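Local coordinates for geobacter metallireducens SMUG1 (Geobacter metallireducens, PDB 5H9I), which belongs to the uracil-DNA glycosylase superfamily, as a SMUG1-type member with a parallel beta-sheet flanked by helices, and binds xanthine in this crystal, at residues T81-I86 and F120-F125; A169-L174 and H198-G203. All blocks are in the same frame, centred on the assembly; numbering follows the deposited sequence.

Interaction 1: T81-I86 and F120-F125. With LEA (pentanoic acid), chain H; IPA (isopropyl alcohol), chain G.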
loop_
_atom_site.group_PDB
_atom_site.type_symbol
_atom_site.label_atom_id
_atom_site.label_comp_id
_atom_site.label_asym_id
_atom_site.label_seq_id
_atom_site.Cartn_x
_atom_site.Cartn_y
_atom_site.Cartn_z
ATOM N N THR A 81 -1.436 -12.624 -9.384
ATOM C CA THR A 81 -1.643 -14.023 -9.664
ATOM C C THR A 81 -0.456 -14.662 -10.372
ATOM O O THR A 81 -0.050 -15.782 -10.004
ATOM C CB THR A 81 -2.966 -14.303 -10.479
ATOM O OG1 THR A 81 -2.833 -13.777 -11.768
ATOM C CG2 THR A 81 -4.065 -13.734 -9.848
ATOM N N GLU A 82 0.126 -13.983 -11.356
ATOM C CA GLU A 82 1.114 -14.583 -12.264
ATOM C C GLU A 82 2.503 -14.488 -11.638
ATOM O O GLU A 82 3.277 -15.439 -11.793
ATOM C CB GLU A 82 1.119 -13.879 -13.639
ATOM C CG GLU A 82 -0.212 -14.137 -14.378
ATOM C CD GLU A 82 -0.421 -13.287 -15.675
ATOM O OE1 GLU A 82 0.477 -12.480 -16.069
ATOM O OE2 GLU A 82 -1.541 -13.409 -16.302
ATOM N N TRP A 83 2.846 -13.380 -10.995
ATOM C CA TRP A 83 4.236 -13.212 -10.544
ATOM C C TRP A 83 4.319 -13.625 -9.086
ATOM O O TRP A 83 5.263 -14.373 -8.747
ATOM C CB TRP A 83 4.687 -11.773 -10.744
ATOM C CG TRP A 83 6.208 -11.704 -10.601
ATOM C CD1 TRP A 83 7.130 -12.428 -11.352
ATOM C CD2 TRP A 83 6.940 -10.852 -9.765
ATOM N NE1 TRP A 83 8.407 -12.066 -10.945
ATOM C CE2 TRP A 83 8.331 -11.137 -9.982
ATOM C CE3 TRP A 83 6.592 -9.947 -8.735
ATOM C CZ2 TRP A 83 9.316 -10.447 -9.301
ATOM C CZ3 TRP A 83 7.565 -9.338 -8.041
ATOM C CH2 TRP A 83 8.937 -9.609 -8.354
ATOM N N LEU A 84 3.423 -13.162 -8.248
ATOM C CA LEU A 84 3.510 -13.438 -6.832
ATOM C C LEU A 84 2.933 -14.810 -6.513
ATOM O O LEU A 84 3.180 -15.376 -5.445
ATOM C CB LEU A 84 2.852 -12.335 -5.989
ATOM C CG LEU A 84 3.444 -10.959 -6.075
ATOM C CD1 LEU A 84 2.670 -9.924 -5.267
ATOM C CD2 LEU A 84 4.949 -10.998 -5.669
ATOM N N GLY A 85 2.084 -15.321 -7.385
ATOM C CA GLY A 85 1.415 -16.583 -7.095
ATOM C C GLY A 85 0.406 -16.575 -6.069
ATOM O O GLY A 85 0.174 -17.619 -5.387
ATOM N N ILE A 86 -0.306 -15.481 -5.924
ATOM C CA ILE A 86 -1.361 -15.335 -4.953
ATOM C C ILE A 86 -2.711 -15.196 -5.640
ATOM O O ILE A 86 -2.846 -14.406 -6.523
ATOM C CB ILE A 86 -1.073 -14.109 -4.063
ATOM C CG1 ILE A 86 0.129 -14.406 -3.161
ATOM C CG2 ILE A 86 -2.279 -13.780 -3.168
ATOM C CD1 ILE A 86 0.546 -13.191 -2.342
ATOM N N PHE A 120 7.960 -3.212 -13.321
ATOM C CA PHE A 120 9.331 -2.676 -13.252
ATOM C C PHE A 120 10.106 -3.492 -12.253
ATOM O O PHE A 120 11.198 -3.863 -12.494
ATOM C CB PHE A 120 9.225 -1.200 -12.841
ATOM C CG PHE A 120 10.492 -0.499 -12.367
ATOM C CD1 PHE A 120 11.531 -0.348 -13.157
ATOM C CD2 PHE A 120 10.498 0.132 -11.156
ATOM C CE1 PHE A 120 12.651 0.380 -12.735
ATOM C CE2 PHE A 120 11.566 0.863 -10.719
ATOM C CZ PHE A 120 12.665 0.971 -11.536
ATOM N N ILE A 121 9.482 -3.807 -11.149
ATOM C CA ILE A 121 10.225 -4.683 -10.198
ATOM C C ILE A 121 10.525 -6.048 -10.804
ATOM O O ILE A 121 11.664 -6.570 -10.600
ATOM C CB ILE A 121 9.356 -4.777 -8.924
ATOM C CG1 ILE A 121 9.401 -3.481 -8.107
ATOM C CG2 ILE A 121 9.820 -6.002 -8.093
ATOM C CD1 ILE A 121 8.341 -3.252 -7.065
ATOM N N ARG A 122 9.595 -6.651 -11.499
ATOM C CA ARG A 122 9.817 -7.912 -12.141
ATOM C C ARG A 122 10.952 -7.819 -13.161
ATOM O O ARG A 122 11.777 -8.647 -13.258
ATOM C CB ARG A 122 8.534 -8.462 -12.791
ATOM C CG ARG A 122 8.735 -9.737 -13.591
ATOM C CD ARG A 122 7.461 -10.390 -14.103
ATOM N NE ARG A 122 6.616 -9.420 -14.749
ATOM C CZ ARG A 122 5.295 -9.514 -14.909
ATOM N NH1 ARG A 122 4.615 -10.580 -14.527
ATOM N NH2 ARG A 122 4.656 -8.502 -15.486
ATOM N N GLU A 123 10.896 -6.794 -13.957
ATOM C CA GLU A 123 12.001 -6.573 -14.930
ATOM C C GLU A 123 13.297 -6.409 -14.225
ATOM O O GLU A 123 14.323 -6.910 -14.796
ATOM C CB GLU A 123 11.673 -5.324 -15.760
ATOM C CG GLU A 123 10.545 -5.546 -16.727
ATOM C CD GLU A 123 10.097 -4.243 -17.398
ATOM O OE1 GLU A 123 10.673 -3.149 -17.086
ATOM O OE2 GLU A 123 9.151 -4.370 -18.210
ATOM N N ARG A 124 13.427 -5.696 -13.138
ATOM C CA ARG A 124 14.740 -5.417 -12.498
ATOM C C ARG A 124 15.196 -6.662 -11.744
ATOM O O ARG A 124 16.397 -6.967 -11.731
ATOM C CB ARG A 124 14.684 -4.270 -11.582
ATOM C CG ARG A 124 14.434 -2.866 -12.163
ATOM C CD ARG A 124 15.541 -2.463 -13.123
ATOM N NE ARG A 124 16.777 -2.215 -12.378
ATOM C CZ ARG A 124 17.875 -1.711 -12.960
ATOM N NH1 ARG A 124 17.785 -1.405 -14.223
ATOM N NH2 ARG A 124 18.958 -1.539 -12.252
ATOM N N PHE A 125 14.308 -7.432 -11.119
ATOM C CA PHE A 125 14.721 -8.485 -10.182
ATOM C C PHE A 125 14.446 -9.867 -10.605
ATOM O O PHE A 125 15.041 -10.829 -10.051
ATOM C CB PHE A 125 13.991 -8.232 -8.831
ATOM C CG PHE A 125 14.490 -7.062 -8.078
ATOM C CD1 PHE A 125 14.070 -5.753 -8.414
ATOM C CD2 PHE A 125 15.505 -7.190 -7.134
ATOM C CE1 PHE A 125 14.614 -4.693 -7.722
ATOM C CE2 PHE A 125 15.984 -6.096 -6.445
ATOM C CZ PHE A 125 15.539 -4.827 -6.752
HETATM C C2 LEA H . 18.299 -6.221 -9.249
HETATM O O2 LEA H . 17.543 -5.352 -9.606
HETATM C C3 LEA H . 19.134 -5.960 -8.075
HETATM C C4 LEA H . 20.519 -6.032 -8.572
HETATM C C5 LEA H . 21.220 -7.300 -8.214
HETATM C C6 LEA H . 22.750 -7.268 -8.486
HETATM O O1 LEA H . 18.404 -7.267 -9.854
HETATM C C1 IPA G . 0.810 -18.124 -11.012
HETATM C C2 IPA G . 1.675 -18.944 -10.132
HETATM C C3 IPA G . 1.577 -20.418 -10.586
HETATM O O2 IPA G . 3.012 -18.306 -10.034
HETATM O O HOH W 1 1.653 -10.092 -14.955
#
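This is a helix-to-helix contact of the UDG-like fold, centred on a CH-pi contact between Trp83 and Arg122. Trp83 lies near the C-terminal end of helix 77-84, and Arg122 on the last turns of helix 112-125. The aliphatic part of Arg122 runs over one face of the indole, and the two side chains pass in opposite directions. Arg122 CD sits 3.8 Å from the centroid of the five-membered ring of Trp83, 26° off the ring normal. Its closest approach is to Trp83 CD1, at 3.4 Å. The Arg122 chain is extended at first and then bends at chi3 (49°). The guanidinium therefore turns away from a stack, and its plane stands 72° from the indole. The six-membered end of the indole reaches Ile121, with Trp83 CH2 3.7 Å from Ile121 CG2. Trp83 NE1 is hydrogen-bonded to Gly126 O, just after helix 112-125, which limits the rotation of the ring and ties it to that helix end. Arg124 and Phe125 belong to the pentanoic acid pocket, completed by Arg130, Arg134 and Phe240. The ligand atom O2 lies over the centre of the Phe125 ring, 3.4 Å above its plane. Glu82 and Arg122 have opposite charges but do not touch. One water bridges them: it donates to Glu82 OE1 at 2.9 Å and accepts from Arg122 NH1 at 3.0 Å.

Interaction 2: A169-L174 and H198-G203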
loop_
_atom_site.group_PDB
_atom_site.type_symbol
_atom_site.label_atom_id
_atom_site.label_comp_id
_atom_site.label_asym_id
_atom_site.label_seq_id
_atom_site.Cartn_x
_atom_site.Cartn_y
_atom_site.Cartn_z
ATOM N N ALA A 169 -3.539 6.140 13.772
ATOM C CA ALA A 169 -3.554 4.678 13.682
ATOM C C ALA A 169 -2.490 4.188 12.583
ATOM O O ALA A 169 -1.744 3.259 12.834
ATOM C CB ALA A 169 -4.909 4.158 13.342
ATOM N N CYS A 170 -2.545 4.854 11.418
ATOM C CA CYS A 170 -1.622 4.524 10.336
ATOM C C CYS A 170 -0.181 4.800 10.670
ATOM O O CYS A 170 0.760 4.021 10.370
ATOM C CB CYS A 170 -2.059 5.214 9.048
ATOM S SG CYS A 170 -3.663 4.644 8.422
ATOM N N ASP A 171 0.075 5.916 11.394
ATOM C CA ASP A 171 1.468 6.190 11.843
ATOM C C ASP A 171 2.027 5.105 12.793
ATOM O O ASP A 171 3.176 4.716 12.692
ATOM C CB ASP A 171 1.504 7.560 12.619
ATOM C CG ASP A 171 1.352 8.795 11.764
ATOM O OD1 ASP A 171 1.288 8.743 10.514
ATOM O OD2 ASP A 171 1.145 9.909 12.435
ATOM N N LEU A 172 1.140 4.684 13.708
ATOM C CA LEU A 172 1.544 3.650 14.640
ATOM C C LEU A 172 1.893 2.299 13.889
ATOM O O LEU A 172 2.929 1.696 14.153
ATOM C CB LEU A 172 0.443 3.369 15.655
ATOM C CG LEU A 172 0.587 2.117 16.558
ATOM C CD1 LEU A 172 1.875 2.211 17.352
ATOM C CD2 LEU A 172 -0.648 2.019 17.428
ATOM N N ALA A 173 1.037 1.985 12.898
ATOM C CA ALA A 173 1.288 0.736 12.140
ATOM C C ALA A 173 2.609 0.885 11.378
ATOM O O ALA A 173 3.351 -0.063 11.208
ATOM C CB ALA A 173 0.135 0.436 11.203
ATOM N N LEU A 174 2.871 2.065 10.809
ATOM C CA LEU A 174 4.082 2.264 10.073
ATOM C C LEU A 174 5.370 2.168 10.936
ATOM O O LEU A 174 6.323 1.559 10.590
ATOM C CB LEU A 174 4.071 3.602 9.263
ATOM C CG LEU A 174 5.252 3.938 8.433
ATOM C CD1 LEU A 174 5.643 2.851 7.431
ATOM C CD2 LEU A 174 4.983 5.325 7.747
ATOM N N HIS A 198 7.868 10.970 6.645
ATOM C CA HIS A 198 8.680 11.890 7.433
ATOM C C HIS A 198 7.965 12.138 8.739
ATOM O O HIS A 198 8.665 12.160 9.809
ATOM C CB HIS A 198 8.889 13.200 6.671
ATOM C CG HIS A 198 9.839 13.142 5.544
ATOM N ND1 HIS A 198 11.172 12.941 5.696
ATOM C CD2 HIS A 198 9.649 13.331 4.223
ATOM C CE1 HIS A 198 11.773 12.990 4.518
ATOM N NE2 HIS A 198 10.847 13.190 3.605
ATOM N N GLU A 199 6.680 12.295 8.749
ATOM C CA GLU A 199 5.917 12.634 9.988
ATOM C C GLU A 199 5.937 11.473 10.998
ATOM O O GLU A 199 6.156 11.646 12.188
ATOM C CB GLU A 199 4.467 12.988 9.720
ATOM C CG GLU A 199 4.231 14.334 9.060
ATOM C CD GLU A 199 4.252 15.487 10.080
ATOM O OE1 GLU A 199 3.641 15.350 11.111
ATOM O OE2 GLU A 199 4.935 16.426 9.797
ATOM N N ALA A 200 5.720 10.260 10.518
ATOM C CA ALA A 200 5.610 9.123 11.377
ATOM C C ALA A 200 6.924 8.632 11.940
ATOM O O ALA A 200 6.932 8.054 13.022
ATOM C CB ALA A 200 4.878 7.975 10.626
ATOM N N LEU A 201 8.002 8.769 11.183
ATOM C CA LEU A 201 9.271 8.132 11.447
ATOM C C LEU A 201 10.399 9.074 11.933
ATOM O O LEU A 201 11.511 8.627 12.072
ATOM C CB LEU A 201 9.756 7.357 10.223
ATOM C CG LEU A 201 8.755 6.332 9.757
ATOM C CD1 LEU A 201 9.215 5.761 8.425
ATOM C CD2 LEU A 201 8.577 5.247 10.771
ATOM N N GLU A 202 10.058 10.343 12.165
ATOM C CA GLU A 202 11.096 11.237 12.719
ATOM C C GLU A 202 11.662 10.676 14.037
ATOM O O GLU A 202 10.948 10.235 14.909
ATOM C CB GLU A 202 10.500 12.576 12.890
ATOM C CG GLU A 202 11.558 13.584 13.352
ATOM C CD GLU A 202 11.049 14.955 13.518
ATOM O OE1 GLU A 202 10.528 15.479 12.545
ATOM O OE2 GLU A 202 11.116 15.431 14.684
ATOM N N GLY A 203 12.995 10.679 14.107
ATOM C CA GLY A 203 13.761 10.165 15.176
ATOM C C GLY A 203 14.107 8.746 15.123
ATOM O O GLY A 203 14.900 8.260 15.938
#
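Ala200 and Leu174 have the most surface buried here, and Leu201 and Asp171 complete the contact. It is helix-to-helix packing in the UDG-like alpha/beta fold, between two helices that flank the parallel sheet. The helices come close at Ala200, with Ala200 CA 5.1 Å from Asp171 CA. A side chain no larger than a methyl is consistent with so close an approach. This methyl points at helix 160-181 and meets two side chains one turn apart. On one of them, Asp171, the nearest atom is OD1, 3.7 Å from Ala200 CB. On the other, Leu174, the CD2 branch lies 3.9 Å from Ala200 CB. Leu174 has CG anti to its own backbone nitrogen (chi1 -179°), which carries the branched end across to the second helix. There it also meets Leu201, with Leu174 CG 4.3 Å from Leu201 CD2, a looser apolar contact. No hydrogen bond joins the two segments directly. Asp171 OD1 is hydrogen-bonded to Tyr140 OH, from a loop. The same oxygen forms a salt bridge with Arg196 NH2, earlier on helix 191-201, which ties the two helices. Ala200 O is bonded to Arg175 NH1, a further tie between them. The contact thus joins helix 160-181 to the C-terminal part of helix 191-201. Leu174 also packs on Leu56 and Val58 of strand 55-59, so the contact lies against the parallel sheet.

The two contacts lie on opposite sides of the chain's centre, with centres 28 Å apart and no atoms touching. They share no helix. Both join a pair of helices, and neither has a direct hydrogen bond between its segments. Interaction 2 is the more buried: small and branched aliphatic groups meet beside the parallel sheet, and the carboxylate at its margin is held by protein partners. Interaction 1 is only partly buried. There an aromatic face meets an arginine chain, and a water links the charged ends. It also adjoins the pentanoic acid pocket. The two contacts bury similar areas, 221 and 197 Å².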